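Local atomic coordinates of RNA silencing suppressor p19 (PDB entry 6BJH), a protein that suppresses RNA silencing in the host plant by binding short interfering RNA duplexes as a homodimer and selecting them by length, like a molecular caliper. Residues G16-G21 / F70-R75. The protein carries 1 engineered substitution. Sequence-based numbering, arbitrary orientation.
Sequences GERWDG and FKRYLR. With nucleotides of chain C.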
ATOM      1  N   GLY B  16      16.010  -9.331 -14.461  1.00 24.20           N
ATOM      2  CA  GLY B  16      16.007 -10.438 -15.400  1.00 24.42           C
ATOM      3  C   GLY B  16      15.376 -11.706 -14.864  1.00 24.39           C
ATOM      4  O   GLY B  16      14.898 -12.526 -15.653  1.00 24.40           O
ATOM      5  N   GLU B  17      15.365 -11.887 -13.543  1.00 24.03           N
ATOM      6  CA  GLU B  17      14.758 -13.078 -12.959  1.00 24.02           C
ATOM      7  C   GLU B  17      13.322 -13.262 -13.429  1.00 23.51           C
ATOM      8  O   GLU B  17      12.839 -14.395 -13.525  1.00 23.56           O
ATOM      9  CB  GLU B  17      14.819 -12.983 -11.435  1.00 24.00           C
ATOM     10  CG  GLU B  17      14.404 -14.250 -10.708  1.00 24.09           C
ATOM     11  CD  GLU B  17      12.904 -14.385 -10.561  1.00 23.52           C
ATOM     12  OE1 GLU B  17      12.202 -13.352 -10.604  1.00 23.03           O
ATOM     13  OE2 GLU B  17      12.425 -15.525 -10.402  1.00 23.57           O
ATOM     14  N   ARG B  18      12.628 -12.165 -13.733  1.00 23.04           N
ATOM     15  CA  ARG B  18      11.241 -12.259 -14.175  1.00 22.55           C
ATOM     16  C   ARG B  18      11.134 -12.969 -15.520  1.00 22.72           C
ATOM     17  O   ARG B  18      10.216 -13.770 -15.735  1.00 22.56           O
ATOM     18  CB  ARG B  18      10.630 -10.859 -14.255  1.00 22.07           C
ATOM     19  CG  ARG B  18       9.158 -10.830 -14.639  1.00 21.55           C
ATOM     20  CD  ARG B  18       8.664  -9.400 -14.791  1.00 21.14           C
ATOM     21  NE  ARG B  18       7.278  -9.338 -15.248  1.00 20.66           N
ATOM     22  CZ  ARG B  18       6.668  -8.222 -15.640  1.00 20.31           C
ATOM     23  NH1 ARG B  18       7.316  -7.066 -15.641  1.00 20.37           N
ATOM     24  NH2 ARG B  18       5.405  -8.264 -16.039  1.00 19.91           N
ATOM     25  N   TRP B  19      12.061 -12.692 -16.435  1.00 23.05           N
ATOM     26  CA  TRP B  19      11.996 -13.209 -17.795  1.00 23.22           C
ATOM     27  C   TRP B  19      12.844 -14.459 -17.993  1.00 23.80           C
ATOM     28  O   TRP B  19      13.082 -14.860 -19.138  1.00 24.05           O
ATOM     29  CB  TRP B  19      12.424 -12.123 -18.781  1.00 23.22           C
ATOM     30  CG  TRP B  19      11.793 -10.796 -18.489  1.00 22.73           C
ATOM     31  CD1 TRP B  19      12.424  -9.666 -18.061  1.00 22.73           C
ATOM     32  CD2 TRP B  19      10.403 -10.468 -18.587  1.00 22.19           C
ATOM     33  NE1 TRP B  19      11.514  -8.651 -17.893  1.00 22.23           N
ATOM     34  CE2 TRP B  19      10.265  -9.118 -18.209  1.00 21.88           C
ATOM     35  CE3 TRP B  19       9.262 -11.183 -18.962  1.00 21.95           C
ATOM     36  CZ2 TRP B  19       9.032  -8.467 -18.197  1.00 21.35           C
ATOM     37  CZ3 TRP B  19       8.037 -10.536 -18.948  1.00 21.42           C
ATOM     38  CH2 TRP B  19       7.933  -9.192 -18.567  1.00 21.12           C
ATOM     39  N   ASP B  20      13.304 -15.084 -16.911  1.00 24.04           N
ATOM     40  CA  ASP B  20      14.082 -16.313 -16.980  1.00 24.62           C
ATOM     41  C   ASP B  20      13.274 -17.517 -16.503  1.00 24.58           C
ATOM     42  O   ASP B  20      13.840 -18.505 -16.027  1.00 25.02           O
ATOM     43  CB  ASP B  20      15.366 -16.174 -16.162  1.00 25.03           C
ATOM     44  CG  ASP B  20      16.161 -14.941 -16.534  1.00 25.07           C
ATOM     45  OD1 ASP B  20      16.092 -14.514 -17.707  1.00 25.00           O
ATOM     46  OD2 ASP B  20      16.854 -14.393 -15.652  1.00 25.18           O
ATOM     47  N   GLY B  21      11.951 -17.446 -16.621  1.00 30.95           N
ATOM     48  CA  GLY B  21      11.086 -18.522 -16.182  1.00 30.87           C
ATOM     49  C   GLY B  21      11.307 -18.899 -14.733  1.00 30.96           C
ATOM     50  O   GLY B  21      12.056 -18.227 -14.016  1.00 31.04           O
ATOM     51  N   PHE B  70      11.872  -7.965  -7.387  1.00 14.86           N
ATOM     52  CA  PHE B  70      11.359  -9.050  -8.211  1.00 14.52           C
ATOM     53  C   PHE B  70       9.916  -8.747  -8.593  1.00 14.68           C
ATOM     54  O   PHE B  70       9.089  -8.452  -7.725  1.00 14.88           O
ATOM     55  CB  PHE B  70      11.440 -10.387  -7.471  1.00 14.20           C
ATOM     56  CG  PHE B  70      12.841 -10.807  -7.124  1.00 14.14           C
ATOM     57  CD1 PHE B  70      13.429 -10.393  -5.941  1.00 14.31           C
ATOM     58  CD2 PHE B  70      13.565 -11.625  -7.976  1.00 13.97           C
ATOM     59  CE1 PHE B  70      14.714 -10.779  -5.619  1.00 14.33           C
ATOM     60  CE2 PHE B  70      14.851 -12.016  -7.657  1.00 14.02           C
ATOM     61  CZ  PHE B  70      15.426 -11.593  -6.478  1.00 14.21           C
ATOM     62  N   LYS B  71       9.618  -8.824  -9.888  1.00 14.64           N
ATOM     63  CA  LYS B  71       8.296  -8.520 -10.409  1.00 14.87           C
ATOM     64  C   LYS B  71       7.691  -9.756 -11.060  1.00 14.49           C
ATOM     65  O   LYS B  71       8.404 -10.621 -11.578  1.00 14.14           O
ATOM     66  CB  LYS B  71       8.349  -7.371 -11.426  1.00 15.33           C
ATOM     67  CG  LYS B  71       8.701  -6.028 -10.817  1.00 15.87           C
ATOM     68  CD  LYS B  71       8.574  -4.909 -11.826  1.00 16.46           C
ATOM     69  CE  LYS B  71       8.662  -3.549 -11.151  1.00 17.15           C
ATOM     70  NZ  LYS B  71      10.005  -3.292 -10.570  1.00 17.02           N
ATOM     71  N   ARG B  72       6.363  -9.828 -11.027  1.00 14.63           N
ATOM     72  CA  ARG B  72       5.627 -10.932 -11.621  1.00 14.34           C
ATOM     73  C   ARG B  72       4.335 -10.410 -12.231  1.00 14.73           C
ATOM     74  O   ARG B  72       3.835  -9.342 -11.868  1.00 15.25           O
ATOM     75  CB  ARG B  72       5.296 -12.020 -10.589  1.00 14.06           C
ATOM     76  CG  ARG B  72       6.441 -12.956 -10.253  1.00 13.71           C
ATOM     77  CD  ARG B  72       6.785 -13.869 -11.417  1.00 13.45           C
ATOM     78  NE  ARG B  72       7.679 -14.955 -11.021  1.00 13.24           N
ATOM     79  CZ  ARG B  72       9.004 -14.861 -10.960  1.00 13.23           C
ATOM     80  NH1 ARG B  72       9.615 -13.723 -11.266  1.00 13.38           N
ATOM     81  NH2 ARG B  72       9.724 -15.911 -10.592  1.00 13.17           N
ATOM     82  N   TYR B  73       3.806 -11.183 -13.175  1.00 14.68           N
ATOM     83  CA  TYR B  73       2.452 -11.003 -13.680  1.00 15.31           C
ATOM     84  C   TYR B  73       1.830 -12.384 -13.803  1.00 15.19           C
ATOM     85  O   TYR B  73       2.416 -13.274 -14.425  1.00 14.93           O
ATOM     86  CB  TYR B  73       2.430 -10.282 -15.034  1.00 15.90           C
ATOM     87  CG  TYR B  73       1.042  -9.882 -15.485  1.00 16.77           C
ATOM     88  CD1 TYR B  73       0.203 -10.793 -16.108  1.00 17.06           C
ATOM     89  CD2 TYR B  73       0.569  -8.590 -15.282  1.00 17.43           C
ATOM     90  CE1 TYR B  73      -1.069 -10.433 -16.519  1.00 17.99           C
ATOM     91  CE2 TYR B  73      -0.702  -8.217 -15.690  1.00 18.37           C
ATOM     92  CZ  TYR B  73      -1.518  -9.143 -16.308  1.00 18.65           C
ATOM     93  OH  TYR B  73      -2.783  -8.781 -16.716  1.00 19.70           O
ATOM     94  N   LEU B  74       0.658 -12.566 -13.199  1.00 15.45           N
ATOM     95  CA  LEU B  74      -0.001 -13.865 -13.164  1.00 15.41           C
ATOM     96  C   LEU B  74      -1.443 -13.703 -13.611  1.00 16.18           C
ATOM     97  O   LEU B  74      -2.203 -12.941 -13.004  1.00 16.56           O
ATOM     98  CB  LEU B  74       0.067 -14.474 -11.763  1.00 14.95           C
ATOM     99  CG  LEU B  74       1.483 -14.709 -11.234  1.00 14.32           C
ATOM    100  CD1 LEU B  74       1.437 -15.208  -9.804  1.00 14.09           C
ATOM    101  CD2 LEU B  74       2.245 -15.692 -12.116  1.00 14.09           C
ATOM    102  N   ARG B  75      -1.812 -14.415 -14.670  1.00 45.39           N
ATOM    103  CA  ARG B  75      -3.173 -14.377 -15.184  1.00 46.26           C
ATOM    104  C   ARG B  75      -4.134 -14.910 -14.128  1.00 45.98           C
ATOM    105  O   ARG B  75      -4.097 -16.096 -13.783  1.00 45.71           O
ATOM    106  CB  ARG B  75      -3.270 -15.182 -16.481  1.00 47.10           C
ATOM    107  CG  ARG B  75      -2.377 -14.635 -17.587  1.00 47.57           C
ATOM    108  CD  ARG B  75      -2.084 -15.671 -18.654  1.00 48.24           C
ATOM    109  NE  ARG B  75      -1.110 -15.179 -19.626  1.00 48.69           N
ATOM    110  CZ  ARG B  75      -0.562 -15.920 -20.584  1.00 49.35           C
ATOM    111  NH1 ARG B  75      -0.886 -17.201 -20.710  1.00 49.63           N
ATOM    112  NH2 ARG B  75       0.314 -15.379 -21.419  1.00 49.83           N
TER
ATOM    113  P     C C   2       4.155  -4.886 -17.477  1.00 30.81           P
ATOM    114  OP1   C C   2       4.741  -5.360 -16.198  1.00 31.45           O
ATOM    115  OP2   C C   2       3.530  -3.542 -17.536  1.00 30.13           O
ATOM    116  O5'   C C   2       5.291  -4.950 -18.590  1.00 29.55           O
ATOM    117  C5'   C C   2       6.005  -6.154 -18.826  1.00 30.76           C
ATOM    118  C4'   C C   2       7.028  -5.991 -19.922  1.00 30.00           C
ATOM    119  O4'   C C   2       6.365  -5.757 -21.193  1.00 30.38           O
ATOM    120  C3'   C C   2       7.972  -4.810 -19.782  1.00 27.75           C
ATOM    121  O3'   C C   2       9.030  -5.042 -18.868  1.00 27.47           O
ATOM    122  C2'   C C   2       8.429  -4.591 -21.216  1.00 27.91           C
ATOM    123  O2'   C C   2       9.408  -5.546 -21.597  1.00 29.34           O
ATOM    124  C1'   C C   2       7.141  -4.877 -21.983  1.00 29.22           C
ATOM    125  N1    C C   2       6.359  -3.644 -22.225  1.00 28.43           N
ATOM    126  C2    C C   2       6.761  -2.789 -23.253  1.00 28.37           C
ATOM    127  O2    C C   2       7.753  -3.092 -23.931  1.00 28.85           O
ATOM    128  N3    C C   2       6.059  -1.657 -23.484  1.00 28.47           N
ATOM    129  C4    C C   2       4.995  -1.367 -22.733  1.00 28.57           C
ATOM    130  N4    C C   2       4.333  -0.239 -22.999  1.00 29.41           N
ATOM    131  C5    C C   2       4.565  -2.219 -21.676  1.00 28.52           C
ATOM    132  C6    C C   2       5.270  -3.337 -21.458  1.00 28.47           C
TER
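Arg18 and Lys71 bring their CA atoms to 6.1 Å where the end of helix 8-17, turning through a type I beta turn from Glu17 to Asp20, lies against strand 68-75, an outermost strand of the chain's four-stranded antiparallel sheet. This is the RNA-binding fold of the tombusvirus p19 family, and the contact joins its N-terminal helix to the sheet at the bound duplex. Glu17 and Arg72 form a salt bridge, carboxylate and guanidinium nearly coplanar at 14°. Arg72 NH1 donates to the syn side of Glu17 OE1 at 2.7 Å; NH2 faces OE2, whose position is less certain. A bend at chi2 (-69°) folds the Arg72 chain back toward the helix end, although its CB points away, and NE is held by the carbonyl of Leu32. Phe70 turns the edge of its ring to Glu17, with CE2 3.8 Å from Glu17 CG. Arg18, by contrast, is extended from CG to NE and slants across the strand; its CG passes 3.2 Å from Lys71 O, and its CD packs on Lys71 CB. Two residues further along, Tyr73 CB lies 3.7 Å from Arg18 NH2. The Trp19 ring covers one face of the Arg18 guanidinium, CH2 above its centre, while a salt bridge from NE to Asp34 probably helps hold the group in this orientation. The guanidinium edge faces the phosphate of C2 of chain C, and Trp19 CZ2 packs against the ribose. OP1 of that phosphate accepts two hydrogen bonds from Arg18, at 3.1 Å from NH1 and 3.0 Å from NH2.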